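Local coordinates for protein probable tRNA pseudouridine synthase D (Methanosarcina mazei, PDB 1Z2Z) that probably converts uridine-13 of transfer RNAs to pseudouridine, as a member of the TruD family of pseudouridine synthases, at residues Arg41-Glu46 and Gly119-Ser124. Residues are numbered along the deposited sequence; the frame is centred on the assembly and turned at random.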
loop_
_atom_site.group_PDB
_atom_site.type_symbol
_atom_site.label_atom_id
_atom_site.label_comp_id
_atom_site.label_asym_id
_atom_site.label_seq_id
_atom_site.Cartn_x
_atom_site.Cartn_y
_atom_site.Cartn_z
ATOM N N ARG A 41 6.063 -19.710 9.472
ATOM C CA ARG A 41 7.042 -20.346 10.348
ATOM C C ARG A 41 6.442 -21.366 11.318
ATOM O O ARG A 41 5.238 -21.380 11.565
ATOM C CB ARG A 41 7.798 -19.280 11.123
ATOM C CG ARG A 41 6.888 -18.236 11.705
ATOM C CD ARG A 41 7.271 -17.973 13.122
ATOM N NE ARG A 41 8.490 -17.200 13.208
ATOM C CZ ARG A 41 9.265 -17.164 14.283
ATOM N NH1 ARG A 41 10.360 -16.408 14.279
ATOM N NH2 ARG A 41 8.958 -17.897 15.349
ATOM N N GLU A 42 7.300 -22.217 11.862
ATOM C CA GLU A 42 6.894 -23.245 12.802
ATOM C C GLU A 42 7.665 -23.061 14.123
ATOM O O GLU A 42 8.800 -22.582 14.118
ATOM C CB GLU A 42 7.190 -24.610 12.195
ATOM C CG GLU A 42 6.945 -25.793 13.099
ATOM C CD GLU A 42 5.477 -26.076 13.317
ATOM O OE1 GLU A 42 5.145 -27.245 13.626
ATOM O OE2 GLU A 42 4.662 -25.133 13.184
ATOM N N GLU A 43 7.050 -23.428 15.247
ATOM C CA GLU A 43 7.699 -23.296 16.555
ATOM C C GLU A 43 7.849 -24.659 17.201
ATOM O O GLU A 43 7.231 -25.637 16.778
ATOM C CB GLU A 43 6.864 -22.439 17.483
ATOM C CG GLU A 43 5.961 -21.477 16.775
ATOM C CD GLU A 43 6.736 -20.459 15.993
ATOM O OE1 GLU A 43 7.887 -20.178 16.385
ATOM O OE2 GLU A 43 6.190 -19.930 15.010
ATOM N N GLY A 44 8.655 -24.716 18.247
ATOM C CA GLY A 44 8.853 -25.976 18.925
ATOM C C GLY A 44 8.360 -25.939 20.357
ATOM O O GLY A 44 7.338 -25.322 20.664
ATOM N N GLU A 45 9.104 -26.604 21.234
ATOM C CA GLU A 45 8.760 -26.661 22.640
ATOM C C GLU A 45 9.850 -26.015 23.490
ATOM O O GLU A 45 9.717 -25.925 24.709
ATOM C CB GLU A 45 8.537 -28.121 23.063
ATOM C CG GLU A 45 7.401 -28.829 22.310
ATOM C CD GLU A 45 6.036 -28.192 22.552
ATOM O OE1 GLU A 45 5.999 -27.063 23.090
ATOM O OE2 GLU A 45 4.999 -28.812 22.199
ATOM N N GLU A 46 10.919 -25.551 22.844
ATOM C CA GLU A 46 12.037 -24.920 23.550
ATOM C C GLU A 46 12.404 -23.561 22.970
ATOM O O GLU A 46 11.983 -23.223 21.875
ATOM C CB GLU A 46 13.249 -25.851 23.528
ATOM C CG GLU A 46 13.145 -26.966 24.561
ATOM C CD GLU A 46 13.751 -28.280 24.100
ATOM O OE1 GLU A 46 13.077 -29.034 23.352
ATOM O OE2 GLU A 46 14.911 -28.555 24.483
ATOM N N GLY A 119 3.608 -21.983 21.145
ATOM C CA GLY A 119 4.777 -22.777 21.473
ATOM C C GLY A 119 5.951 -21.904 21.825
ATOM O O GLY A 119 5.763 -20.787 22.301
ATOM N N ARG A 120 7.165 -22.395 21.598
ATOM C CA ARG A 120 8.347 -21.588 21.903
ATOM C C ARG A 120 9.351 -21.653 20.757
ATOM O O ARG A 120 9.225 -22.472 19.852
ATOM C CB ARG A 120 9.002 -22.058 23.219
ATOM C CG ARG A 120 8.088 -21.973 24.470
ATOM C CD ARG A 120 8.842 -22.278 25.778
ATOM N NE ARG A 120 9.835 -21.259 26.071
ATOM C CZ ARG A 120 9.563 -20.084 26.626
ATOM N NH1 ARG A 120 10.536 -19.202 26.835
ATOM N NH2 ARG A 120 8.325 -19.789 26.992
ATOM N N SER A 121 10.338 -20.773 20.788
ATOM C CA SER A 121 11.359 -20.736 19.752
ATOM C C SER A 121 12.547 -19.882 20.172
ATOM O O SER A 121 12.410 -18.915 20.926
ATOM C CB SER A 121 10.795 -20.182 18.441
ATOM O OG SER A 121 11.859 -19.736 17.617
ATOM N N ARG A 122 13.721 -20.243 19.672
ATOM C CA ARG A 122 14.934 -19.510 19.991
ATOM C C ARG A 122 14.921 -18.218 19.194
ATOM O O ARG A 122 15.717 -17.317 19.447
ATOM C CB ARG A 122 16.168 -20.342 19.613
ATOM C CG ARG A 122 16.131 -21.784 20.118
ATOM C CD ARG A 122 17.344 -22.577 19.665
ATOM N NE ARG A 122 17.183 -24.019 19.860
ATOM C CZ ARG A 122 17.004 -24.613 21.039
ATOM N NH1 ARG A 122 16.963 -23.895 22.157
ATOM N NH2 ARG A 122 16.855 -25.935 21.097
ATOM N N LYS A 123 14.007 -18.130 18.229
ATOM C CA LYS A 123 13.911 -16.943 17.384
ATOM C C LYS A 123 12.644 -16.139 17.617
ATOM O O LYS A 123 11.550 -16.684 17.770
ATOM C CB LYS A 123 14.016 -17.341 15.897
ATOM C CG LYS A 123 12.851 -18.182 15.364
ATOM C CD LYS A 123 13.274 -19.147 14.241
ATOM C CE LYS A 123 13.615 -18.451 12.918
ATOM N NZ LYS A 123 12.428 -17.871 12.199
ATOM N N SER A 124 12.816 -14.829 17.659
ATOM C CA SER A 124 11.713 -13.917 17.860
ATOM C C SER A 124 10.976 -13.822 16.549
ATOM O O SER A 124 11.487 -14.255 15.516
ATOM C CB SER A 124 12.240 -12.541 18.187
ATOM O OG SER A 124 12.985 -12.081 17.075
#
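Two positive side chains meet tip to tip here: Arg41 NH1 lies 3.3 Å from Lys123 NZ, a pair of donors that cannot bond to each other. Acidic groups probably offset this repulsion. Arg41 NH2 makes a salt bridge of 2.7 Å to Glu43 OE1 two residues on, though as a hydrogen bond it is weak, bent to 126°. The Glu43 carboxylate carbon and Lys123 O both lie at the edge of the guanidinium, in its plane. NH1 also forms a salt bridge with Asp129, and Glu43 OE2 one with Lys94. The Arg41 chain starts in the crowded position between backbone N and carbonyl carbon (chi1 46°) and bends twice more to bring NH1 within 2.7 Å of Ser124 O. An alanine here would probably leave Glu43 without its Arg41 salt bridge and Asp129 without its salt bridge to Arg41.

The backbones join at a single antiparallel bridge, the hydrogen-bonded pair Gly44 and Arg120. Gly44 N gives to Arg120 O at 2.8 Å, nearly along the C=O axis. Arg120 N returns a straight bond (172°) to Gly44 O, but from above the carbonyl plane. Gly119 has no side chain, and a CB there would clash with Gly44 O. Glu43 CB lies against the carbonyl of Arg120. Beyond the bridge, Ser121 OG accepts from Lys123 N at 2.8 Å, an ST turn. The Arg120 guanidinium bonds to the carbonyls of Gly47 and Thr100.

Residues 41-46 belong to the loop linking strands 33-39 and 49-57. They lie along the end of strand 113-121, which pairs antiparallel with 49-57 through Gly119 with Ile51 and Ser121 with Tyr49. Arg41 also touches Lys94 of strand 90-98, the other neighbour of 49-57 in the mixed sheet.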